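Long-range contacts in HmuY protein (PDB 6R2H), which probably binds heme as a hemophore-like protein of the HmuY family, serving heme acquisition in Prevotella intermedia, and is seen here without heme: residues W18-L23 with D64-W69; K36-K41 with Y50-T55; L86-T91 with A98-N103; D111-M116 with G123-V128; A165-F170 with K188-A193. All blocks are in the same frame, centred on the assembly; numbering follows the deposited sequence.

Contact 1: W18-L23 with D64-W69; sequences WIYIDL and DLPKKW
Y20 on strand 17-21 and W69 at the end of segment 64-69 form a T-shaped (edge-to-face) aromatic pair. The ring planes stand at 77°, and Y20 CD2 lies over the centre of the indole face, 3.5 Å from W69 CD2. In W69, chi1 of 66° sets CG between the backbone N and the carbonyl carbon; the two side chains lie side by side, pointing the same way.

One face of Y20 is covered by P66 in a CH-pi contact: P66 CD lies 4.0 Å from the ring centroid and 13° off its normal. Proline suits this place, being a compact, rigid ring whose C-H groups can lie against an aromatic face. L65 adds its CD2 branch, 3.7 Å from Y20 CZ.

Where D22 comes alongside W69, backbone atoms join the contact. W69 CA makes a CA-H...O contact to I21 O at 3.5 Å, and D22 CB rests 3.6 Å from K68 O. D22 OD1 accepts from E24 N, while OD2 lies beside K68 CB.

Between these two segments, dispersion and weak C-H electrostatics around a buried tyrosine thus do the joining; conventional hydrogen bonds lie outside, as from D64 O to Q31.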
# COMPACT_ATOMS: atom_id res chain seq x y z
N TRP A 18 9.15 1.61 1.82
CA TRP A 18 8.20 0.81 1.08
C TRP A 18 8.64 -0.65 1.13
O TRP A 18 9.83 -0.94 1.25
CB TRP A 18 8.17 1.28 -0.38
CG TRP A 18 7.43 2.55 -0.66
CD1 TRP A 18 7.92 3.82 -0.62
CD2 TRP A 18 6.04 2.67 -1.03
NE1 TRP A 18 6.94 4.73 -0.95
CE2 TRP A 18 5.77 4.05 -1.21
CE3 TRP A 18 4.99 1.75 -1.22
CZ2 TRP A 18 4.51 4.52 -1.57
CZ3 TRP A 18 3.75 2.22 -1.59
CH2 TRP A 18 3.52 3.59 -1.75
N ILE A 19 7.69 -1.56 0.98
CA ILE A 19 8.01 -2.91 0.53
C ILE A 19 7.41 -3.11 -0.86
O ILE A 19 6.32 -2.62 -1.15
CB ILE A 19 7.56 -3.98 1.53
CG1 ILE A 19 6.03 -4.04 1.68
CG2 ILE A 19 8.25 -3.79 2.87
CD1 ILE A 19 5.54 -5.26 2.42
N TYR A 20 8.14 -3.83 -1.72
CA TYR A 20 7.73 -4.12 -3.09
C TYR A 20 7.61 -5.63 -3.26
O TYR A 20 8.59 -6.35 -3.07
CB TYR A 20 8.73 -3.52 -4.09
CG TYR A 20 8.77 -2.01 -4.10
CD1 TYR A 20 9.58 -1.31 -3.22
CD2 TYR A 20 8.00 -1.27 -4.99
CE1 TYR A 20 9.63 0.08 -3.22
CE2 TYR A 20 8.05 0.12 -5.01
CZ TYR A 20 8.86 0.80 -4.12
OH TYR A 20 8.92 2.16 -4.12
N ILE A 21 6.39 -6.10 -3.59
CA ILE A 21 6.14 -7.54 -3.62
C ILE A 21 5.97 -8.04 -5.04
O ILE A 21 5.13 -7.54 -5.78
CB ILE A 21 4.94 -7.91 -2.75
CG1 ILE A 21 5.11 -7.33 -1.34
CG2 ILE A 21 4.77 -9.43 -2.71
CD1 ILE A 21 3.85 -7.28 -0.52
N ASP A 22 6.77 -9.04 -5.40
CA ASP A 22 6.58 -9.81 -6.62
C ASP A 22 5.61 -10.95 -6.30
O ASP A 22 5.97 -11.89 -5.60
CB ASP A 22 7.90 -10.39 -7.12
CG ASP A 22 7.77 -11.18 -8.40
OD1 ASP A 22 6.63 -11.51 -8.80
OD2 ASP A 22 8.83 -11.44 -9.02
N LEU A 23 4.39 -10.87 -6.82
CA LEU A 23 3.36 -11.81 -6.39
C LEU A 23 3.65 -13.20 -6.94
O LEU A 23 3.31 -14.20 -6.32
CB LEU A 23 1.97 -11.29 -6.78
CG LEU A 23 1.39 -10.23 -5.84
CD1 LEU A 23 0.03 -9.76 -6.32
CD2 LEU A 23 1.29 -10.71 -4.39
N ASP A 64 15.00 3.66 -10.26
CA ASP A 64 15.71 3.01 -9.17
C ASP A 64 14.84 1.98 -8.45
O ASP A 64 15.34 1.27 -7.58
CB ASP A 64 16.23 4.01 -8.13
CG ASP A 64 17.03 5.17 -8.68
OD1 ASP A 64 16.44 5.98 -9.42
OD2 ASP A 64 18.22 5.27 -8.35
N LEU A 65 13.55 1.89 -8.82
CA LEU A 65 12.61 0.99 -8.17
C LEU A 65 13.03 -0.46 -8.39
O LEU A 65 13.64 -0.78 -9.42
CB LEU A 65 11.20 1.25 -8.73
CG LEU A 65 10.55 2.55 -8.23
CD1 LEU A 65 9.09 2.66 -8.63
CD2 LEU A 65 10.69 2.68 -6.72
N PRO A 66 12.76 -1.38 -7.44
CA PRO A 66 13.01 -2.80 -7.64
C PRO A 66 12.47 -3.28 -8.99
O PRO A 66 11.52 -2.71 -9.54
CB PRO A 66 12.32 -3.48 -6.45
CG PRO A 66 12.38 -2.42 -5.38
CD PRO A 66 12.21 -1.10 -6.10
N LYS A 67 13.11 -4.34 -9.50
CA LYS A 67 13.02 -4.70 -10.90
C LYS A 67 11.69 -5.39 -11.16
O LYS A 67 11.05 -5.14 -12.18
CB LYS A 67 14.14 -5.69 -11.24
CG LYS A 67 15.57 -5.15 -11.28
CD LYS A 67 15.83 -4.19 -12.41
CE LYS A 67 17.26 -3.68 -12.38
NZ LYS A 67 17.44 -2.48 -13.23
N LYS A 68 11.31 -6.27 -10.24
CA LYS A 68 10.13 -7.10 -10.37
C LYS A 68 9.24 -6.92 -9.14
O LYS A 68 9.59 -7.37 -8.05
CB LYS A 68 10.53 -8.56 -10.63
CG LYS A 68 10.92 -8.84 -12.08
CD LYS A 68 11.57 -10.19 -12.31
CE LYS A 68 12.38 -10.22 -13.59
NZ LYS A 68 13.40 -11.29 -13.57
N TRP A 69 8.09 -6.27 -9.35
CA TRP A 69 7.10 -6.12 -8.30
C TRP A 69 5.73 -5.92 -8.93
O TRP A 69 5.64 -5.46 -10.06
CB TRP A 69 7.48 -4.98 -7.33
CG TRP A 69 7.46 -3.62 -7.96
CD1 TRP A 69 8.42 -3.05 -8.75
CD2 TRP A 69 6.41 -2.64 -7.85
NE1 TRP A 69 8.05 -1.78 -9.13
CE2 TRP A 69 6.82 -1.51 -8.59
CE3 TRP A 69 5.17 -2.60 -7.20
CZ2 TRP A 69 6.02 -0.36 -8.70
CZ3 TRP A 69 4.39 -1.47 -7.29
CH2 TRP A 69 4.81 -0.36 -8.04

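Contact 2: K36-K41 with Y50-T55; sequences KREFRK and YEVVGT
The antiparallel beta hairpin of strands 37-42 and 50-56 forms one margin of the large sheet, and F39 marks a classic beta bulge in it, where both V53 and G54 face this one residue. F39 N donates to G54 O at 2.9 Å, and F39 O accepts from V53 N. Beyond the bulge, K41 and E51 form a hydrogen-bonded pair through K41 N to E51 O and E51 N to K41 O. The extra residue shifts the register by one, so that R40 pairs with V52.

F39 and K41 project from one face of the hairpin, E38 and R40 from the other. F39 suits its buried site because its side chain packs on V124 of the adjoining strand and on D115 of the strand beyond, whereas the K41 amine reaches E122 O.

On the face of E38 and R40, charge and aromatic surface combine. R40 NE gives a salt-bridging hydrogen bond to E38 OE1 at 3.0 Å, the donor lying above the carboxylate plane, while R40 NH1 pairs with D111. V52 CG2 lies 3.5 Å from E38 OE1. The R40 chain, extended from CG to NE, runs over Y50: its guanidinium plane is only 13° from the ring plane, and R40 CD lies 3.4 Å from the Y50 ring centroid in a CH-pi contact.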
# COMPACT_ATOMS: atom_id res chain seq x y z
N LYS A 36 10.97 13.70 -3.88
CA LYS A 36 11.28 14.93 -3.18
C LYS A 36 10.29 15.12 -2.04
O LYS A 36 9.12 14.72 -2.13
CB LYS A 36 11.36 16.12 -4.14
CG LYS A 36 10.05 16.58 -4.77
CD LYS A 36 10.20 17.87 -5.56
CE LYS A 36 9.11 18.08 -6.60
NZ LYS A 36 9.67 18.41 -7.93
N ARG A 37 10.78 15.68 -0.93
CA ARG A 37 9.95 15.89 0.25
C ARG A 37 9.69 17.37 0.47
O ARG A 37 10.55 18.22 0.22
CB ARG A 37 10.62 15.30 1.49
CG ARG A 37 11.40 14.03 1.21
CD ARG A 37 12.06 13.60 2.48
NE ARG A 37 12.15 12.15 2.55
CZ ARG A 37 12.64 11.53 3.61
NH1 ARG A 37 13.10 12.26 4.62
NH2 ARG A 37 12.69 10.21 3.65
N GLU A 38 8.48 17.66 0.97
CA GLU A 38 8.06 18.98 1.40
C GLU A 38 7.75 18.89 2.89
O GLU A 38 6.97 18.03 3.29
CB GLU A 38 6.82 19.36 0.59
CG GLU A 38 6.49 20.84 0.54
CD GLU A 38 5.55 21.16 -0.60
OE1 GLU A 38 4.33 21.34 -0.36
OE2 GLU A 38 6.04 21.21 -1.74
N PHE A 39 8.41 19.74 3.70
CA PHE A 39 8.04 19.83 5.10
C PHE A 39 6.95 20.88 5.23
O PHE A 39 7.11 22.01 4.78
CB PHE A 39 9.24 20.00 6.02
CG PHE A 39 10.09 18.76 6.09
CD1 PHE A 39 11.08 18.52 5.14
CD2 PHE A 39 9.86 17.80 7.07
CE1 PHE A 39 11.83 17.35 5.18
CE2 PHE A 39 10.62 16.64 7.12
CZ PHE A 39 11.60 16.41 6.17
N ARG A 40 5.82 20.45 5.80
CA ARG A 40 4.63 21.28 5.84
C ARG A 40 4.26 21.54 7.29
O ARG A 40 4.18 20.59 8.08
CB ARG A 40 3.50 20.54 5.12
CG ARG A 40 3.77 20.31 3.64
CD ARG A 40 2.55 19.84 2.89
NE ARG A 40 2.88 19.51 1.50
CZ ARG A 40 2.23 18.60 0.77
NH1 ARG A 40 1.22 17.93 1.31
NH2 ARG A 40 2.59 18.37 -0.48
N LYS A 41 4.07 22.83 7.63
CA LYS A 41 3.57 23.23 8.94
C LYS A 41 2.09 23.54 8.81
O LYS A 41 1.70 24.36 7.97
CB LYS A 41 4.32 24.45 9.48
CG LYS A 41 4.11 24.76 10.96
CD LYS A 41 4.79 26.05 11.37
CE LYS A 41 4.79 26.26 12.87
NZ LYS A 41 5.72 25.32 13.55
N TYR A 50 -1.57 25.09 5.10
CA TYR A 50 -0.22 24.85 5.59
C TYR A 50 0.77 25.79 4.90
O TYR A 50 0.53 26.22 3.77
CB TYR A 50 0.19 23.38 5.38
CG TYR A 50 0.37 22.95 3.95
CD1 TYR A 50 1.52 23.29 3.25
CD2 TYR A 50 -0.58 22.19 3.30
CE1 TYR A 50 1.69 22.91 1.93
CE2 TYR A 50 -0.43 21.80 1.98
CZ TYR A 50 0.72 22.16 1.29
OH TYR A 50 0.89 21.79 -0.01
N GLU A 51 1.89 26.08 5.59
CA GLU A 51 3.03 26.76 5.00
C GLU A 51 4.18 25.77 4.83
O GLU A 51 4.41 24.90 5.68
CB GLU A 51 3.39 28.04 5.76
CG GLU A 51 3.54 27.83 7.26
CD GLU A 51 3.75 29.09 8.08
OE1 GLU A 51 4.81 29.20 8.74
OE2 GLU A 51 2.84 29.95 8.08
N VAL A 52 4.90 25.92 3.71
CA VAL A 52 6.08 25.12 3.41
C VAL A 52 7.28 25.66 4.19
O VAL A 52 7.67 26.81 4.04
CB VAL A 52 6.34 25.07 1.89
CG1 VAL A 52 7.67 24.43 1.56
CG2 VAL A 52 5.22 24.37 1.13
N VAL A 53 7.90 24.80 5.01
CA VAL A 53 8.97 25.25 5.89
C VAL A 53 10.30 24.58 5.53
O VAL A 53 11.32 24.89 6.13
CB VAL A 53 8.63 25.04 7.38
CG1 VAL A 53 7.55 25.98 7.88
CG2 VAL A 53 8.32 23.59 7.71
N GLY A 54 10.28 23.66 4.56
CA GLY A 54 11.50 22.97 4.17
C GLY A 54 11.32 22.07 2.95
O GLY A 54 10.19 21.71 2.60
N THR A 55 12.43 21.73 2.28
CA THR A 55 12.39 20.69 1.27
C THR A 55 13.69 19.90 1.25
O THR A 55 14.75 20.44 1.52
CB THR A 55 12.18 21.23 -0.14
OG1 THR A 55 13.41 21.90 -0.39
CG2 THR A 55 11.00 22.17 -0.27

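Contact 3: L86-T91 with A98-N103; sequences LMTGET and ALPAGN
T88 OG1 has two hydrogen-bond partners, while the methyl branch of T88 meets P100 across the contact. This hydroxyl accepts from E90 N at 3.0 Å, closing an ST turn, and is also hydrogen-bonded to V155 O of the adjoining strand 155-160. Threonine suits the site because its two branches divide the work: OG1, lying between the backbone N and the carbonyl carbon (chi1 80°), serves the turn, while CG2 reaches P100 CG at 3.9 Å. The two side chains cross at about a right angle.

L86 carries most of the rest. Its CG is anti to the backbone N, and the two methyl groups beyond it part to different partners. CD1 comes within 3.4 Å of N103 O, and CD2 lies 4.2 Å from P100 CG and the same distance from G102 CA. A branched aliphatic chain thus reaches P100, G102 and N103 of the returning loop.

G102 is needed here on two counts: a CB would run into L86 CD2, and at phi 159° and psi -166° it would also press on the preceding carbonyl oxygen. P100, in turn, offers a rigid apolar ring, and its own carbonyl oxygen is hydrogen-bonded to Y104 OH.

Together these contacts close a long connection between two antiparallel neighbours of the large sheet, strands 83-87 and 105-115, with an ST turn at the departing end and a loop containing G102 on the return.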
# COMPACT_ATOMS: atom_id res chain seq x y z
N LEU A 86 -10.28 -4.03 -7.73
CA LEU A 86 -11.68 -4.05 -7.36
C LEU A 86 -11.80 -4.83 -6.05
O LEU A 86 -11.40 -5.99 -6.00
CB LEU A 86 -12.50 -4.74 -8.46
CG LEU A 86 -13.94 -5.06 -8.05
CD1 LEU A 86 -14.81 -3.81 -8.03
CD2 LEU A 86 -14.54 -6.13 -8.95
N MET A 87 -12.34 -4.18 -5.02
CA MET A 87 -12.69 -4.86 -3.79
C MET A 87 -14.00 -5.62 -4.03
O MET A 87 -15.05 -5.01 -4.16
CB MET A 87 -12.87 -3.85 -2.66
CG MET A 87 -13.10 -4.49 -1.31
SD MET A 87 -13.31 -3.32 0.07
CE MET A 87 -14.72 -2.35 -0.50
N THR A 88 -13.93 -6.96 -4.13
CA THR A 88 -15.11 -7.75 -4.45
C THR A 88 -15.96 -7.92 -3.19
O THR A 88 -15.55 -7.47 -2.11
CB THR A 88 -14.76 -9.14 -5.00
OG1 THR A 88 -14.44 -9.96 -3.89
CG2 THR A 88 -13.63 -9.13 -6.01
N GLY A 89 -17.11 -8.59 -3.34
CA GLY A 89 -17.97 -8.93 -2.22
C GLY A 89 -17.66 -10.31 -1.62
O GLY A 89 -18.24 -10.69 -0.60
N GLU A 90 -16.76 -11.07 -2.27
CA GLU A 90 -16.37 -12.39 -1.80
C GLU A 90 -15.44 -12.24 -0.59
O GLU A 90 -14.58 -11.36 -0.58
CB GLU A 90 -15.69 -13.15 -2.93
CG GLU A 90 -15.38 -14.60 -2.61
CD GLU A 90 -16.63 -15.38 -2.26
OE1 GLU A 90 -17.42 -15.66 -3.19
OE2 GLU A 90 -16.81 -15.69 -1.06
N THR A 91 -15.59 -13.13 0.39
CA THR A 91 -14.73 -13.10 1.57
C THR A 91 -13.99 -14.43 1.73
O THR A 91 -13.10 -14.54 2.58
CB THR A 91 -15.49 -12.70 2.84
OG1 THR A 91 -16.73 -13.40 2.90
CG2 THR A 91 -15.78 -11.21 2.96
N ALA A 98 -11.23 -16.82 -10.51
CA ALA A 98 -11.06 -15.89 -11.61
C ALA A 98 -11.56 -14.52 -11.16
O ALA A 98 -12.34 -14.42 -10.21
CB ALA A 98 -11.81 -16.39 -12.82
N LEU A 99 -11.10 -13.47 -11.86
CA LEU A 99 -11.52 -12.10 -11.61
C LEU A 99 -12.94 -11.90 -12.14
O LEU A 99 -13.25 -12.29 -13.26
CB LEU A 99 -10.55 -11.18 -12.34
CG LEU A 99 -9.31 -10.75 -11.55
CD1 LEU A 99 -8.46 -11.95 -11.19
CD2 LEU A 99 -8.51 -9.76 -12.36
N PRO A 100 -13.85 -11.32 -11.32
CA PRO A 100 -15.19 -10.96 -11.80
C PRO A 100 -15.19 -9.63 -12.55
O PRO A 100 -14.22 -8.88 -12.48
CB PRO A 100 -15.96 -10.81 -10.49
CG PRO A 100 -14.93 -10.31 -9.51
CD PRO A 100 -13.66 -11.04 -9.89
N ALA A 101 -16.28 -9.37 -13.28
CA ALA A 101 -16.47 -8.07 -13.91
C ALA A 101 -16.85 -7.05 -12.83
O ALA A 101 -17.38 -7.42 -11.78
CB ALA A 101 -17.50 -8.15 -15.00
N GLY A 102 -16.55 -5.77 -13.11
CA GLY A 102 -16.86 -4.69 -12.19
C GLY A 102 -16.01 -3.45 -12.46
O GLY A 102 -15.38 -3.35 -13.51
N ASN A 103 -16.01 -2.52 -11.50
CA ASN A 103 -15.33 -1.25 -11.70
C ASN A 103 -13.95 -1.29 -11.05
O ASN A 103 -13.81 -1.11 -9.83
CB ASN A 103 -16.22 -0.07 -11.32
CG ASN A 103 -17.47 -0.05 -12.17
OD1 ASN A 103 -18.55 0.32 -11.70
ND2 ASN A 103 -17.35 -0.48 -13.42

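Contact 4: D111-M116 with G123-V128; sequences DIVVDM and GVLGMV
D111 opens the pairing with V128: D111 CA makes a CA-H...O contact to V128 O at 3.2 Å, while its carboxylate forms a salt bridge with R40 of strand 37-42, beyond the partner strand. I112 follows as a regular hydrogen-bonded pair, I112 N to V128 O at 2.9 Å and V128 N back to I112 O.

V113 turns to the same face as M127, and its CG1 meets L125 CD2 at 3.9 Å; beta-branched and leucine methyls suit such close strand packing. At V114 the regular ladder breaks. V114 N donates to G126 O at 2.9 Å and D115 N adds a weak bond to the same oxygen, so two successive residues face G126 in a classic beta bulge. V114 CG2, between the backbone N and the carbonyl carbon, packs on V128 CG2 at 3.6 Å.

D115 O accepts from G126 N at 3.0 Å and from a water, while D115 OD1 turns to S117. Glycine fits at 126, where a CB would be tight against D115 CB. M116 ends the walk with CB 4.0 Å from L125 CD2.

Despite the shift in register, G126 O thus receives the V114 amide and, weakly, that of D115, and D115 O an amide and a water, while valine and leucine supply apolar packing.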
# COMPACT_ATOMS: atom_id res chain seq x y z
N ASP A 111 -0.49 12.09 -1.81
CA ASP A 111 0.63 12.40 -0.93
C ASP A 111 0.68 11.35 0.17
O ASP A 111 -0.36 10.92 0.65
CB ASP A 111 0.48 13.78 -0.30
CG ASP A 111 0.44 14.93 -1.29
OD1 ASP A 111 0.94 14.75 -2.41
OD2 ASP A 111 -0.09 16.01 -0.93
N ILE A 112 1.90 10.95 0.54
CA ILE A 112 2.11 10.05 1.67
C ILE A 112 2.93 10.79 2.73
O ILE A 112 3.60 11.78 2.43
CB ILE A 112 2.80 8.73 1.24
CG1 ILE A 112 4.17 8.97 0.61
CG2 ILE A 112 1.89 7.86 0.36
CD1 ILE A 112 5.11 7.77 0.69
N VAL A 113 2.87 10.28 3.96
CA VAL A 113 3.67 10.80 5.05
C VAL A 113 4.97 10.01 5.13
O VAL A 113 4.93 8.82 5.42
CB VAL A 113 2.90 10.72 6.38
CG1 VAL A 113 3.73 11.21 7.56
CG2 VAL A 113 1.61 11.51 6.29
N VAL A 114 6.11 10.70 4.93
CA VAL A 114 7.43 10.07 4.99
C VAL A 114 8.15 10.35 6.31
O VAL A 114 9.06 9.61 6.67
CB VAL A 114 8.33 10.37 3.78
CG1 VAL A 114 7.81 9.72 2.51
CG2 VAL A 114 8.57 11.85 3.58
N ASP A 115 7.77 11.43 7.02
CA ASP A 115 8.48 11.83 8.23
C ASP A 115 7.50 12.46 9.21
O ASP A 115 6.97 13.55 8.95
CB ASP A 115 9.60 12.83 7.95
CG ASP A 115 10.54 13.07 9.14
OD1 ASP A 115 10.16 12.73 10.29
OD2 ASP A 115 11.67 13.57 8.91
N MET A 116 7.28 11.81 10.36
CA MET A 116 6.28 12.32 11.28
C MET A 116 6.92 12.76 12.59
O MET A 116 6.23 13.10 13.55
CB MET A 116 5.13 11.34 11.52
CG MET A 116 5.48 10.19 12.42
SD MET A 116 3.93 9.35 12.80
CE MET A 116 4.47 8.25 14.12
N GLY A 123 4.00 20.46 14.72
CA GLY A 123 2.89 20.31 13.79
C GLY A 123 3.37 20.34 12.34
O GLY A 123 2.71 20.92 11.46
N VAL A 124 4.54 19.73 12.10
CA VAL A 124 5.16 19.66 10.78
C VAL A 124 5.20 18.20 10.33
O VAL A 124 5.49 17.30 11.12
CB VAL A 124 6.57 20.30 10.77
CG1 VAL A 124 7.36 19.95 9.51
CG2 VAL A 124 6.52 21.80 10.99
N LEU A 125 4.92 17.99 9.04
CA LEU A 125 5.03 16.68 8.41
C LEU A 125 5.84 16.79 7.12
O LEU A 125 5.62 17.72 6.34
CB LEU A 125 3.62 16.17 8.08
CG LEU A 125 2.77 15.73 9.27
CD1 LEU A 125 1.31 15.60 8.84
CD2 LEU A 125 3.27 14.40 9.82
N GLY A 126 6.73 15.80 6.92
CA GLY A 126 7.33 15.53 5.63
C GLY A 126 6.39 14.69 4.76
O GLY A 126 6.03 13.57 5.12
N MET A 127 6.02 15.26 3.61
CA MET A 127 5.07 14.68 2.68
C MET A 127 5.77 14.45 1.34
O MET A 127 6.59 15.28 0.95
CB MET A 127 3.95 15.69 2.42
CG MET A 127 3.17 16.07 3.66
SD MET A 127 1.96 14.80 4.08
CE MET A 127 2.81 14.07 5.47
N VAL A 128 5.39 13.38 0.62
CA VAL A 128 5.89 13.17 -0.73
C VAL A 128 4.71 12.89 -1.65
O VAL A 128 3.82 12.11 -1.31
CB VAL A 128 6.95 12.04 -0.78
CG1 VAL A 128 7.38 11.69 -2.20
CG2 VAL A 128 8.15 12.37 0.06
O HOH W 1 7.55 15.93 10.76

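Contact 5: A165-F170 with K188-A193; sequences AALIKF and KFIKKA
L167 and I190 cross obliquely on one face of the antiparallel pair, with L167 CD1 4.1 Å from I190 CD1. The I190 CG1 branch is anti to its carbonyl carbon (chi1 -51°), and the chain beyond it carries CD1 to the leucine. A165 lies on the same face directly opposite I190, their CB atoms 4.1 Å apart. Small alanine pairs well with a bulky beta-branched partner, and L99 of the loop between strands 83-87 and 105-115 packs over it.

The reverse face holds A166 and F189. F189 CG is anti to the backbone N (chi1 -171°), and CD1 of the ring lies 3.6 Å from A165 O. A166 CB lies obliquely to the ring, 4.5 Å from F189 CD1; alanine's small side chain suits a place beside a large ring. K188 points to the face of L167, but its long chain leads away and its amine bonds I96 O.

The backbones pair regularly. A165 and I190 exchange hydrogen bonds, I190 N to A165 O being 2.8 Å, as do L167 and K188; A166 and F189 form the non-hydrogen-bonded pair between.

This alternation of pair types is that of a regular antiparallel beta hairpin, here strands 165-174 and 181-190 of the large HmuY-family sheet.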
# COMPACT_ATOMS: atom_id res chain seq x y z
N ALA A 165 -2.76 -11.49 -13.09
CA ALA A 165 -3.85 -11.08 -12.23
C ALA A 165 -3.66 -11.73 -10.86
O ALA A 165 -2.87 -12.67 -10.73
CB ALA A 165 -5.17 -11.47 -12.87
N ALA A 166 -4.37 -11.21 -9.85
CA ALA A 166 -4.31 -11.82 -8.53
C ALA A 166 -5.60 -11.61 -7.74
O ALA A 166 -6.34 -10.66 -7.95
CB ALA A 166 -3.11 -11.27 -7.78
N LEU A 167 -5.82 -12.53 -6.80
CA LEU A 167 -6.93 -12.45 -5.86
C LEU A 167 -6.34 -12.51 -4.45
O LEU A 167 -5.70 -13.49 -4.08
CB LEU A 167 -7.87 -13.63 -6.11
CG LEU A 167 -8.51 -13.72 -7.49
CD1 LEU A 167 -9.07 -15.12 -7.70
CD2 LEU A 167 -9.63 -12.69 -7.64
N ILE A 168 -6.56 -11.45 -3.67
CA ILE A 168 -5.83 -11.22 -2.43
C ILE A 168 -6.83 -11.07 -1.29
O ILE A 168 -7.78 -10.29 -1.39
CB ILE A 168 -4.91 -9.98 -2.55
CG1 ILE A 168 -3.95 -10.07 -3.74
CG2 ILE A 168 -4.18 -9.65 -1.25
CD1 ILE A 168 -3.38 -8.74 -4.16
N LYS A 169 -6.59 -11.77 -0.17
CA LYS A 169 -7.36 -11.55 1.04
C LYS A 169 -6.39 -11.22 2.17
O LYS A 169 -5.50 -12.02 2.47
CB LYS A 169 -8.22 -12.78 1.33
CG LYS A 169 -8.94 -12.81 2.67
CD LYS A 169 -9.64 -14.13 2.91
CE LYS A 169 -10.35 -14.21 4.24
NZ LYS A 169 -11.41 -13.18 4.33
N PHE A 170 -6.57 -10.04 2.79
CA PHE A 170 -5.68 -9.55 3.83
C PHE A 170 -5.98 -10.24 5.16
O PHE A 170 -7.13 -10.51 5.49
CB PHE A 170 -5.72 -8.02 3.88
CG PHE A 170 -5.08 -7.39 2.67
CD1 PHE A 170 -3.72 -7.11 2.64
CD2 PHE A 170 -5.84 -7.11 1.53
CE1 PHE A 170 -3.13 -6.54 1.51
CE2 PHE A 170 -5.25 -6.54 0.40
CZ PHE A 170 -3.89 -6.27 0.40
N LYS A 188 -4.00 -15.77 -4.59
CA LYS A 188 -3.82 -16.66 -5.71
C LYS A 188 -3.28 -15.81 -6.84
O LYS A 188 -3.78 -14.72 -7.09
CB LYS A 188 -5.16 -17.29 -6.12
CG LYS A 188 -5.81 -18.20 -5.09
CD LYS A 188 -7.06 -18.88 -5.63
CE LYS A 188 -7.80 -19.70 -4.59
NZ LYS A 188 -9.08 -20.23 -5.12
N PHE A 189 -2.25 -16.34 -7.52
CA PHE A 189 -1.67 -15.67 -8.66
C PHE A 189 -2.16 -16.32 -9.95
O PHE A 189 -2.21 -17.55 -10.05
CB PHE A 189 -0.14 -15.64 -8.54
CG PHE A 189 0.53 -14.78 -9.58
CD1 PHE A 189 0.44 -13.40 -9.50
CD2 PHE A 189 1.23 -15.34 -10.64
CE1 PHE A 189 1.06 -12.61 -10.46
CE2 PHE A 189 1.82 -14.55 -11.60
CZ PHE A 189 1.76 -13.18 -11.50
N ILE A 190 -2.54 -15.48 -10.93
CA ILE A 190 -3.10 -15.94 -12.18
C ILE A 190 -2.21 -15.46 -13.32
O ILE A 190 -2.33 -14.31 -13.76
CB ILE A 190 -4.56 -15.45 -12.34
CG1 ILE A 190 -5.38 -15.80 -11.09
CG2 ILE A 190 -5.18 -15.98 -13.63
CD1 ILE A 190 -6.84 -15.40 -11.16
N LYS A 191 -1.33 -16.35 -13.79
CA LYS A 191 -0.34 -15.99 -14.78
C LYS A 191 -1.00 -15.90 -16.15
O LYS A 191 -1.78 -16.78 -16.51
CB LYS A 191 0.80 -17.00 -14.79
CG LYS A 191 1.83 -16.73 -15.88
CD LYS A 191 3.27 -16.95 -15.48
CE LYS A 191 4.22 -16.20 -16.38
NZ LYS A 191 5.39 -17.02 -16.77
N LYS A 192 -0.69 -14.83 -16.90
CA LYS A 192 -1.20 -14.64 -18.25
C LYS A 192 -0.96 -15.91 -19.05
O LYS A 192 0.17 -16.40 -19.07
CB LYS A 192 -0.48 -13.45 -18.89
CG LYS A 192 -1.21 -12.79 -20.05
CD LYS A 192 -0.56 -13.06 -21.37
CE LYS A 192 0.81 -12.41 -21.48
NZ LYS A 192 1.54 -12.94 -22.66
N ALA A 193 -2.01 -16.47 -19.66
CA ALA A 193 -1.87 -17.78 -20.29
C ALA A 193 -1.35 -17.64 -21.73
O ALA A 193 -0.56 -18.45 -22.18
CB ALA A 193 -3.16 -18.57 -20.22

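How the contacts relate
From the N terminus, contact 1 closes a long loop between strand 17-21 and the approach to strand 71-74; contact 2, a hairpin, lies within that loop. The rest follow in series without crossing: contact 3 closes the connection from strand 83-87 to 105-115, contact 4 the short helical link from 105-115 to 124-132, and contact 5 the hairpin of 165-174 and 181-190. Contact 1 belongs to the four-stranded sheet, the others to the nine-stranded one. Contacts 2 and 4 adjoin through R40 N and L125 O, whereas contacts 3 and 5 lie beyond the chain's centre, L99 packing on A165, L167 and I190. Contact 1 bridges both groups: W18 touches I112, and L23 packs against A166 and F189.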